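Local atomic coordinates of uncharacterized protein PA2218 (PDB entry 2HDW), a protein that is of unknown function but has the alpha/beta hydrolase fold and probably acts as a hydrolase on a substrate not yet identified. Residues V66-V71 with A82-L87; V126-D131 with V159-L164; W56-P61 with V108-S113; L96-I101 with P166-E171. All blocks are in the same frame, centred on the assembly; numbering follows the deposited sequence.

Interaction 1 (V66-V71 with A82-L87)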
# COMPACT_ATOMS: atom_id res chain seq x y z
N VAL A 66 10.27 -11.00 -17.39
CA VAL A 66 10.82 -9.88 -16.64
C VAL A 66 12.15 -10.19 -15.98
O VAL A 66 12.48 -11.35 -15.74
CB VAL A 66 9.82 -9.42 -15.54
CG1 VAL A 66 10.37 -8.22 -14.80
CG2 VAL A 66 8.48 -9.09 -16.18
N GLU A 67 12.92 -9.15 -15.71
CA GLU A 67 14.21 -9.26 -15.04
C GLU A 67 13.96 -8.75 -13.63
O GLU A 67 13.46 -7.64 -13.45
CB GLU A 67 15.26 -8.39 -15.72
CG GLU A 67 15.64 -8.82 -17.12
CD GLU A 67 16.65 -7.87 -17.76
OE1 GLU A 67 17.07 -8.15 -18.90
OE2 GLU A 67 17.01 -6.86 -17.12
N HIS A 68 14.30 -9.55 -12.64
CA HIS A 68 14.07 -9.17 -11.25
C HIS A 68 15.30 -9.19 -10.35
O HIS A 68 16.20 -10.02 -10.51
CB HIS A 68 13.00 -10.08 -10.64
CG HIS A 68 12.97 -10.02 -9.14
ND1 HIS A 68 13.88 -10.69 -8.36
CD2 HIS A 68 12.18 -9.32 -8.30
CE1 HIS A 68 13.66 -10.40 -7.09
NE2 HIS A 68 12.64 -9.57 -7.02
N ARG A 69 15.31 -8.26 -9.40
CA ARG A 69 16.38 -8.15 -8.41
C ARG A 69 15.88 -7.29 -7.25
O ARG A 69 14.98 -6.46 -7.42
CB ARG A 69 17.65 -7.56 -9.03
CG ARG A 69 17.62 -6.06 -9.35
CD ARG A 69 19.03 -5.60 -9.72
NE ARG A 69 19.23 -4.16 -9.53
CZ ARG A 69 18.92 -3.23 -10.42
NH1 ARG A 69 18.38 -3.58 -11.58
NH2 ARG A 69 19.15 -1.95 -10.15
N LYS A 70 16.45 -7.50 -6.06
CA LYS A 70 16.03 -6.74 -4.88
C LYS A 70 16.91 -5.51 -4.68
O LYS A 70 18.10 -5.54 -4.97
CB LYS A 70 16.09 -7.64 -3.64
CG LYS A 70 15.62 -9.07 -3.90
CD LYS A 70 14.38 -9.48 -3.11
CE LYS A 70 14.67 -9.66 -1.64
NZ LYS A 70 13.63 -10.50 -0.97
N VAL A 71 16.31 -4.43 -4.21
CA VAL A 71 17.06 -3.20 -3.98
C VAL A 71 16.68 -2.58 -2.65
O VAL A 71 15.72 -3.02 -2.00
CB VAL A 71 16.80 -2.16 -5.09
CG1 VAL A 71 17.20 -2.72 -6.44
CG2 VAL A 71 15.32 -1.75 -5.09
N ALA A 82 13.34 -1.97 1.82
CA ALA A 82 13.67 -3.06 0.92
C ALA A 82 12.58 -3.12 -0.15
O ALA A 82 11.41 -2.83 0.13
CB ALA A 82 13.74 -4.39 1.68
N ALA A 83 12.95 -3.51 -1.36
CA ALA A 83 11.97 -3.58 -2.44
C ALA A 83 12.38 -4.53 -3.56
O ALA A 83 13.55 -4.91 -3.67
CB ALA A 83 11.74 -2.18 -3.01
N ASP A 84 11.40 -4.90 -4.37
CA ASP A 84 11.62 -5.77 -5.52
C ASP A 84 11.45 -4.88 -6.74
O ASP A 84 10.46 -4.16 -6.87
CB ASP A 84 10.59 -6.90 -5.58
CG ASP A 84 10.84 -7.98 -4.55
OD1 ASP A 84 11.93 -8.60 -4.59
OD2 ASP A 84 9.94 -8.23 -3.71
N LEU A 85 12.44 -4.92 -7.63
CA LEU A 85 12.43 -4.12 -8.85
C LEU A 85 12.23 -5.06 -10.04
O LEU A 85 12.94 -6.05 -10.18
CB LEU A 85 13.75 -3.38 -8.99
CG LEU A 85 14.01 -2.58 -10.27
CD1 LEU A 85 13.08 -1.37 -10.32
CD2 LEU A 85 15.46 -2.14 -10.28
N TYR A 86 11.27 -4.73 -10.90
CA TYR A 86 10.97 -5.54 -12.08
C TYR A 86 11.12 -4.69 -13.34
O TYR A 86 10.59 -3.57 -13.40
CB TYR A 86 9.54 -6.08 -12.02
CG TYR A 86 9.23 -6.93 -10.82
CD1 TYR A 86 9.30 -8.33 -10.88
CD2 TYR A 86 8.86 -6.35 -9.61
CE1 TYR A 86 9.00 -9.12 -9.76
CE2 TYR A 86 8.56 -7.12 -8.49
CZ TYR A 86 8.63 -8.50 -8.57
OH TYR A 86 8.34 -9.24 -7.44
N LEU A 87 11.82 -5.21 -14.34
CA LEU A 87 12.01 -4.49 -15.60
C LEU A 87 11.70 -5.38 -16.79
O LEU A 87 11.91 -6.60 -16.75
CB LEU A 87 13.45 -3.99 -15.74
CG LEU A 87 14.05 -3.07 -14.67
CD1 LEU A 87 14.35 -3.87 -13.41
CD2 LEU A 87 15.32 -2.44 -15.21

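Interaction 2 (V126-D131 with V159-L164)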
# COMPACT_ATOMS: atom_id res chain seq x y z
N VAL A 126 8.72 -0.16 -15.88
CA VAL A 126 9.76 -0.54 -14.93
C VAL A 126 8.97 -0.40 -13.63
O VAL A 126 8.35 0.63 -13.41
CB VAL A 126 10.93 0.45 -14.92
CG1 VAL A 126 11.79 0.21 -13.69
CG2 VAL A 126 11.76 0.30 -16.19
N THR A 127 8.98 -1.42 -12.78
CA THR A 127 8.20 -1.34 -11.55
C THR A 127 8.95 -1.68 -10.27
O THR A 127 9.99 -2.33 -10.28
CB THR A 127 6.96 -2.24 -11.63
OG1 THR A 127 7.37 -3.61 -11.73
CG2 THR A 127 6.12 -1.87 -12.84
N LEU A 128 8.37 -1.25 -9.15
CA LEU A 128 8.96 -1.46 -7.85
C LEU A 128 7.89 -1.68 -6.77
O LEU A 128 6.97 -0.88 -6.64
CB LEU A 128 9.82 -0.23 -7.51
CG LEU A 128 10.70 -0.18 -6.26
CD1 LEU A 128 11.78 -1.25 -6.34
CD2 LEU A 128 11.33 1.21 -6.17
N ALA A 129 8.02 -2.77 -6.02
CA ALA A 129 7.11 -3.09 -4.93
C ALA A 129 8.01 -3.02 -3.69
O ALA A 129 9.04 -3.69 -3.63
CB ALA A 129 6.53 -4.50 -5.10
N PHE A 130 7.63 -2.21 -2.71
CA PHE A 130 8.45 -2.03 -1.52
C PHE A 130 7.78 -2.37 -0.20
O PHE A 130 6.56 -2.41 -0.09
CB PHE A 130 8.91 -0.57 -1.46
CG PHE A 130 7.79 0.40 -1.23
CD1 PHE A 130 7.33 0.66 0.06
CD2 PHE A 130 7.16 1.04 -2.31
CE1 PHE A 130 6.26 1.54 0.28
CE2 PHE A 130 6.09 1.91 -2.10
CZ PHE A 130 5.64 2.16 -0.80
N ASP A 131 8.62 -2.63 0.80
CA ASP A 131 8.13 -2.91 2.14
C ASP A 131 8.16 -1.59 2.91
O ASP A 131 9.20 -0.93 2.99
CB ASP A 131 9.01 -3.94 2.86
CG ASP A 131 8.78 -5.35 2.36
OD1 ASP A 131 7.65 -5.64 1.91
OD2 ASP A 131 9.72 -6.17 2.45
N VAL A 159 9.93 6.62 -5.05
CA VAL A 159 10.00 7.38 -6.29
C VAL A 159 11.43 7.91 -6.44
O VAL A 159 11.96 7.98 -7.55
CB VAL A 159 8.99 8.54 -6.30
CG1 VAL A 159 9.22 9.43 -7.52
CG2 VAL A 159 7.57 7.99 -6.32
N ASP A 160 12.04 8.29 -5.31
CA ASP A 160 13.42 8.78 -5.33
C ASP A 160 14.34 7.75 -5.98
O ASP A 160 15.18 8.09 -6.82
CB ASP A 160 13.94 9.02 -3.90
CG ASP A 160 13.44 10.32 -3.29
OD1 ASP A 160 12.77 11.11 -3.99
OD2 ASP A 160 13.74 10.55 -2.10
N PHE A 161 14.18 6.49 -5.59
CA PHE A 161 15.03 5.43 -6.12
C PHE A 161 14.76 5.06 -7.56
O PHE A 161 15.66 5.05 -8.39
CB PHE A 161 14.90 4.17 -5.26
CG PHE A 161 15.77 3.04 -5.73
CD1 PHE A 161 17.12 3.00 -5.41
CD2 PHE A 161 15.24 2.04 -6.54
CE1 PHE A 161 17.94 1.98 -5.89
CE2 PHE A 161 16.05 1.01 -7.03
CZ PHE A 161 17.40 0.99 -6.71
N ILE A 162 13.50 4.74 -7.86
CA ILE A 162 13.13 4.35 -9.21
C ILE A 162 13.53 5.43 -10.23
O ILE A 162 13.90 5.11 -11.36
CB ILE A 162 11.60 4.05 -9.28
CG1 ILE A 162 11.30 3.11 -10.46
CG2 ILE A 162 10.80 5.34 -9.42
CD1 ILE A 162 10.00 2.36 -10.31
N SER A 163 13.50 6.68 -9.79
CA SER A 163 13.84 7.84 -10.63
C SER A 163 15.27 7.89 -11.13
O SER A 163 15.53 8.37 -12.24
CB SER A 163 13.57 9.15 -9.88
OG SER A 163 12.19 9.35 -9.68
N LEU A 164 16.21 7.43 -10.31
CA LEU A 164 17.62 7.48 -10.68
C LEU A 164 18.11 6.29 -11.50
O LEU A 164 19.26 6.27 -11.93
CB LEU A 164 18.48 7.63 -9.42
CG LEU A 164 18.11 8.81 -8.52
CD1 LEU A 164 19.20 8.99 -7.47
CD2 LEU A 164 17.95 10.09 -9.34

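Interaction 3 (W56-P61 with V108-S113)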
# COMPACT_ATOMS: atom_id res chain seq x y z
N TRP A 56 12.91 -17.32 -3.77
CA TRP A 56 11.73 -16.74 -4.39
C TRP A 56 10.56 -17.14 -3.49
O TRP A 56 9.98 -18.22 -3.64
CB TRP A 56 11.51 -17.27 -5.81
CG TRP A 56 10.30 -16.65 -6.45
CD1 TRP A 56 9.05 -17.19 -6.56
CD2 TRP A 56 10.21 -15.33 -7.00
NE1 TRP A 56 8.19 -16.29 -7.14
CE2 TRP A 56 8.87 -15.13 -7.41
CE3 TRP A 56 11.13 -14.28 -7.17
CZ2 TRP A 56 8.44 -13.94 -7.99
CZ3 TRP A 56 10.69 -13.09 -7.74
CH2 TRP A 56 9.36 -12.93 -8.14
N ASP A 57 10.23 -16.27 -2.55
CA ASP A 57 9.15 -16.53 -1.61
C ASP A 57 7.92 -15.67 -1.89
O ASP A 57 7.16 -15.34 -0.97
CB ASP A 57 9.65 -16.29 -0.17
CG ASP A 57 10.04 -14.84 0.08
OD1 ASP A 57 10.48 -14.16 -0.87
OD2 ASP A 57 9.90 -14.38 1.23
N LYS A 58 7.73 -15.30 -3.15
CA LYS A 58 6.57 -14.50 -3.53
C LYS A 58 5.32 -15.38 -3.54
O LYS A 58 5.41 -16.62 -3.57
CB LYS A 58 6.77 -13.87 -4.92
CG LYS A 58 7.50 -12.51 -4.93
CD LYS A 58 8.94 -12.61 -4.43
CE LYS A 58 9.67 -11.27 -4.59
NZ LYS A 58 11.01 -11.27 -3.91
N THR A 59 4.15 -14.75 -3.52
CA THR A 59 2.88 -15.46 -3.52
C THR A 59 2.42 -15.74 -4.95
O THR A 59 1.28 -16.16 -5.17
CB THR A 59 1.79 -14.64 -2.81
OG1 THR A 59 1.76 -13.31 -3.35
CG2 THR A 59 2.07 -14.57 -1.31
N PHE A 60 3.31 -15.49 -5.91
CA PHE A 60 3.02 -15.71 -7.32
C PHE A 60 4.33 -16.15 -7.97
O PHE A 60 5.41 -15.84 -7.46
CB PHE A 60 2.52 -14.41 -7.95
CG PHE A 60 3.42 -13.24 -7.71
CD1 PHE A 60 4.48 -12.98 -8.57
CD2 PHE A 60 3.26 -12.44 -6.58
CE1 PHE A 60 5.37 -11.94 -8.31
CE2 PHE A 60 4.14 -11.40 -6.31
CZ PHE A 60 5.20 -11.15 -7.18
N PRO A 61 4.26 -16.86 -9.10
CA PRO A 61 5.48 -17.32 -9.78
C PRO A 61 6.23 -16.21 -10.48
O PRO A 61 5.64 -15.23 -10.94
CB PRO A 61 4.96 -18.36 -10.78
CG PRO A 61 3.55 -18.67 -10.32
CD PRO A 61 3.06 -17.34 -9.81
N VAL A 108 3.15 -7.21 2.73
CA VAL A 108 4.52 -7.04 2.26
C VAL A 108 4.59 -7.18 0.74
O VAL A 108 3.64 -7.66 0.10
CB VAL A 108 5.48 -8.07 2.90
CG1 VAL A 108 5.61 -7.78 4.38
CG2 VAL A 108 4.96 -9.49 2.68
N LYS A 109 5.72 -6.78 0.18
CA LYS A 109 5.94 -6.81 -1.26
C LYS A 109 5.77 -8.18 -1.93
O LYS A 109 5.54 -8.25 -3.13
CB LYS A 109 7.34 -6.27 -1.58
CG LYS A 109 8.48 -7.10 -1.01
CD LYS A 109 9.81 -6.37 -1.15
CE LYS A 109 11.00 -7.24 -0.72
NZ LYS A 109 10.87 -7.78 0.66
N GLU A 110 5.90 -9.26 -1.16
CA GLU A 110 5.75 -10.59 -1.75
C GLU A 110 4.28 -10.93 -2.01
O GLU A 110 3.96 -11.93 -2.65
CB GLU A 110 6.38 -11.66 -0.85
CG GLU A 110 7.90 -11.55 -0.71
CD GLU A 110 8.35 -10.43 0.23
OE1 GLU A 110 7.49 -9.84 0.93
OE2 GLU A 110 9.56 -10.15 0.28
N GLN A 111 3.38 -10.10 -1.50
CA GLN A 111 1.96 -10.33 -1.68
C GLN A 111 1.41 -9.52 -2.87
O GLN A 111 2.07 -9.44 -3.91
CB GLN A 111 1.22 -10.03 -0.36
CG GLN A 111 1.65 -11.01 0.75
CD GLN A 111 1.21 -10.61 2.14
OE1 GLN A 111 1.39 -9.47 2.57
NE2 GLN A 111 0.63 -11.57 2.88
N SER A 112 0.23 -8.93 -2.72
CA SER A 112 -0.40 -8.19 -3.81
C SER A 112 0.41 -7.14 -4.57
O SER A 112 0.37 -7.12 -5.81
CB SER A 112 -1.70 -7.54 -3.31
OG SER A 112 -2.48 -7.08 -4.40
N SER A 113 1.14 -6.27 -3.88
CA SER A 113 1.91 -5.25 -4.58
C SER A 113 2.92 -5.88 -5.54
O SER A 113 3.14 -5.38 -6.64
CB SER A 113 2.63 -4.32 -3.58
OG SER A 113 3.50 -5.03 -2.72
O HOH W 1 11.23 -11.64 -1.13

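Interaction 4 (L96-I101 with P166-E171)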
# COMPACT_ATOMS: atom_id res chain seq x y z
N LEU A 96 12.42 4.08 -20.06
CA LEU A 96 11.05 3.66 -19.80
C LEU A 96 10.27 4.38 -18.71
O LEU A 96 10.85 4.94 -17.79
CB LEU A 96 11.06 2.17 -19.45
CG LEU A 96 11.68 1.23 -20.48
CD1 LEU A 96 11.63 -0.20 -19.97
CD2 LEU A 96 10.92 1.36 -21.80
N PRO A 97 8.93 4.36 -18.82
CA PRO A 97 8.07 5.00 -17.82
C PRO A 97 8.18 4.06 -16.62
O PRO A 97 8.54 2.89 -16.80
CB PRO A 97 6.69 4.96 -18.47
CG PRO A 97 6.73 3.68 -19.26
CD PRO A 97 8.12 3.73 -19.88
N ALA A 98 7.89 4.54 -15.42
CA ALA A 98 8.01 3.69 -14.24
C ALA A 98 6.81 3.85 -13.30
O ALA A 98 6.14 4.88 -13.30
CB ALA A 98 9.31 4.01 -13.49
N ILE A 99 6.57 2.81 -12.51
CA ILE A 99 5.45 2.81 -11.56
C ILE A 99 5.88 2.28 -10.20
O ILE A 99 6.50 1.21 -10.10
CB ILE A 99 4.30 1.90 -12.06
CG1 ILE A 99 3.86 2.31 -13.46
CG2 ILE A 99 3.13 1.96 -11.10
CD1 ILE A 99 2.82 1.37 -14.07
N VAL A 100 5.56 3.01 -9.14
CA VAL A 100 5.87 2.55 -7.79
C VAL A 100 4.57 2.03 -7.20
O VAL A 100 3.55 2.71 -7.22
CB VAL A 100 6.41 3.68 -6.89
CG1 VAL A 100 6.48 3.18 -5.44
CG2 VAL A 100 7.80 4.10 -7.36
N ILE A 101 4.63 0.82 -6.67
CA ILE A 101 3.44 0.19 -6.10
C ILE A 101 3.58 -0.16 -4.62
O ILE A 101 4.56 -0.77 -4.21
CB ILE A 101 3.11 -1.08 -6.89
CG1 ILE A 101 3.11 -0.75 -8.39
CG2 ILE A 101 1.76 -1.63 -6.46
CD1 ILE A 101 3.03 -1.94 -9.29
N PRO A 166 19.05 3.94 -14.47
CA PRO A 166 19.44 4.25 -15.84
C PRO A 166 18.40 3.83 -16.88
O PRO A 166 18.33 4.40 -17.97
CB PRO A 166 20.77 3.51 -16.01
CG PRO A 166 20.67 2.38 -15.02
CD PRO A 166 20.04 3.06 -13.82
N GLU A 167 17.56 2.86 -16.53
CA GLU A 167 16.54 2.37 -17.45
C GLU A 167 15.25 3.18 -17.43
O GLU A 167 14.37 2.97 -18.26
CB GLU A 167 16.20 0.91 -17.15
CG GLU A 167 17.36 -0.07 -17.27
CD GLU A 167 18.24 -0.09 -16.03
OE1 GLU A 167 17.97 0.66 -15.07
OE2 GLU A 167 19.21 -0.88 -16.01
N VAL A 168 15.13 4.12 -16.50
CA VAL A 168 13.91 4.90 -16.39
C VAL A 168 14.02 6.38 -16.72
O VAL A 168 15.08 6.99 -16.60
CB VAL A 168 13.30 4.79 -14.97
CG1 VAL A 168 13.27 3.35 -14.50
CG2 VAL A 168 14.08 5.65 -14.01
N ASN A 169 12.89 6.93 -17.14
CA ASN A 169 12.77 8.35 -17.46
C ASN A 169 12.09 8.97 -16.24
O ASN A 169 10.88 8.82 -16.06
CB ASN A 169 11.90 8.55 -18.70
CG ASN A 169 11.80 10.02 -19.10
OD1 ASN A 169 11.70 10.89 -18.24
ND2 ASN A 169 11.80 10.28 -20.40
N ARG A 170 12.86 9.65 -15.39
CA ARG A 170 12.31 10.26 -14.18
C ARG A 170 11.09 11.16 -14.38
O ARG A 170 10.37 11.46 -13.42
CB ARG A 170 13.41 11.06 -13.46
CG ARG A 170 13.82 12.35 -14.15
CD ARG A 170 15.05 12.93 -13.46
NE ARG A 170 16.12 11.94 -13.43
CZ ARG A 170 17.23 12.04 -12.70
NH1 ARG A 170 17.43 13.11 -11.93
NH2 ARG A 170 18.13 11.07 -12.74
N GLU A 171 10.85 11.59 -15.62
CA GLU A 171 9.69 12.44 -15.90
C GLU A 171 8.44 11.63 -16.25
O GLU A 171 7.37 12.19 -16.49
CB GLU A 171 10.01 13.40 -17.06
CG GLU A 171 10.90 14.59 -16.69
CD GLU A 171 10.26 15.49 -15.65
OE1 GLU A 171 9.03 15.66 -15.69
OE2 GLU A 171 11.00 16.04 -14.80

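Interaction 1 (V66-V71 with A82-L87)
A82 meets V71 at one end of an antiparallel beta hairpin, strands 66-74 and 80-88, whose axes here approach to 4.7 Å with directions 155° apart; A82 CA lies against V71 O. A83 and V71 form a hydrogen-bonded pair, each backbone N giving its hydrogen to the other's O at 2.9 Å. D84 stands across from K70 in a non-hydrogen-bonded pair, and its OD1 receives H68 NE2 at 2.7 Å. That oxygen lies in the plane of the imidazole, whereas the donor sits 44° above the carboxylate plane. The same OD1 is salt-bridged to K58, while the K70 amine turns to E137, leaving K70 CD alongside the carboxylate. L85 pairs with R69 less evenly: L85 N to R69 O is the shorter bond at 3.0 Å, but R69 N to L85 O is weak at 3.3 Å. L85 CD2 rests over one face of the R69 guanidinium. Y86 offers one ring face to H68 CD2, offset toward the rim, with its CE1 3.5 Å from that atom. L87 completes the pairing through two bonds with E67. V66 CG1, anti to its backbone N (chi1 -178°), packs 3.6 Å from Y86 CB.

Interaction 2 (V126-D131 with V159-L164)
L128 and I162 bring strand 126-130 against helix 148-164, a helix packed on the central sheet of the alpha/beta hydrolase fold. The axes of the two short segments stay 9.6 Å apart and run nearly antiparallel, at 152°. Aliphatic packing carries the centre: I162 CD1 reaches L128 CB at 3.8 Å. I162 holds CG1 anti to its backbone N (chi1 -157°), and the nearly extended chi2 of 158° carries CD1 on toward the strand. Nearer the start of the strand, V126 CG1 faces I162 CG1 more loosely, at 4.4 Å. One aromatic contact adds to this: L128 CD2 approaches F161 CD2 at 4.0 Å, oblique to the ring, and the two side chains cross at about a right angle. F161 also meets the ring of F73, and V71 and A83 touch L128, so this apolar layer extends to the hairpin strands. Methyl against backbone is the third kind, with I162 CD1 3.9 Å from V126 O. That oxygen is probably bonded to I99 N within the sheet, as is L128 O to I101 N. The helix therefore meets a strand whose polar backbone is engaged by its neighbours, and the union of the two rests on dispersion and the exclusion of water.

Interaction 3 (W56-P61 with V108-S113)
T59 grips the carbonyl oxygen of E110 twice: T59 N donates to E110 O at 3.0 Å and T59 OG1 donates to it at 2.7 Å. Both donors lie in the carbonyl plane, the hydroxyl on a lone pair. A chi1 of 51° sets OG1 between the backbone N and the carbonyl carbon. Beside this, the edge of the F60 ring meets Q111 O, 3.7 Å from F60 CE2, and K58 CD packs against E110 CG at 4.0 Å. One water joins the acidic ends, donating to D57 OD1 and to E110 OE2, each at 2.6 Å, while accepting from K58 NZ. It thus bridges two carboxylates, D57 OD1 and E110 OE2 being 4.3 Å apart, a repulsion that the surrounding cations probably offset. K109 NZ salt-bridges E110 OE2, R276 pairs with both D57 and E110, and D57 OD2 is hydrogen-bonded to H274 NE2. In the next shell W56 NE1 bonds F60 O, and K58 CD lies over one face of the indole. E110 lies within a type I turn, V108 to Q111, closed by Q111 N to V108 O; Q111 OE1 takes V108 N, and Q111 NE2 bonds G272 O. Q111 stands at the N-cap of helix 112-122, so the N-terminal loop is fastened to the turn that leads from strand 96-102 into this helix. F60 also packs on L115 and Q118 of the helix, and K58 reaches D84 in strand 80-88.

Interaction 4 (L96-I101 with P166-E171)
The carbonyls of E167 and L96 are flat groups, each reached by an N-H tilted from its plane. At the E167 carbonyl, L96 N donates to E167 O at 2.9 Å, tilted 21° from the carbonyl plane. The L96 carbonyl receives N169 N in its turn, L96 O to N169 N again 2.9 Å, with the donor tilted 29°. V168 CA also approaches this oxygen, 3.4 Å from L96 O, as a CA-H...O contact. The carboxamide of N169 is employed locally: its OD1 accepts E171 N in the carbonyl plane, an Asx turn beside the corner at R170 and E171. Because L96 bonds the residues before and after V168, the two form a parallel bridge, with CA atoms of L96 and V168 4.6 Å apart. Side chains add an apolar contact, V168 CG1 facing A98 CB at 4.1 Å, and L96 CB lies 3.6 Å from E167 O. V168 CG1 is anti to its own carbonyl carbon (chi1 -47°). R95 takes up V168 O, so the short strand's backbone has a further partner. The bridge joins the start of strand 96-102 to V168, just ahead of the corner that segment 166-171 turns. Beyond the corner, R172 and G174 bond A98, and strand 173-178 continues the parallel pairing. Helix 148-164 packs on A98 and V100 through I162, F155 and A158, and helix 112-122 meets I99 and I101 through M120, Y116 and A117, placing the strand between the two helices.

Overall arrangement
From the N terminus, residues 56-61 open interaction 3, which closes only at 108-113. The hairpin of interaction 1 is nested within that loop, and the two contacts touch at strand 80-88. Residues 96-101 then open interaction 4 before interaction 3 has closed, so these two cross. Interaction 4 closes at 166-171 and encloses interaction 2, which spans 126-131 to 159-164. Interaction 1 precedes both in series, yet strand 80-88 lies beside strand 126-130, which lies beside 96-102. Together they tie the N-terminal loop to the start of helix 112-122, pair the hairpin strands at one edge of the sheet, and join helix 148-164 and its exit to that sheet.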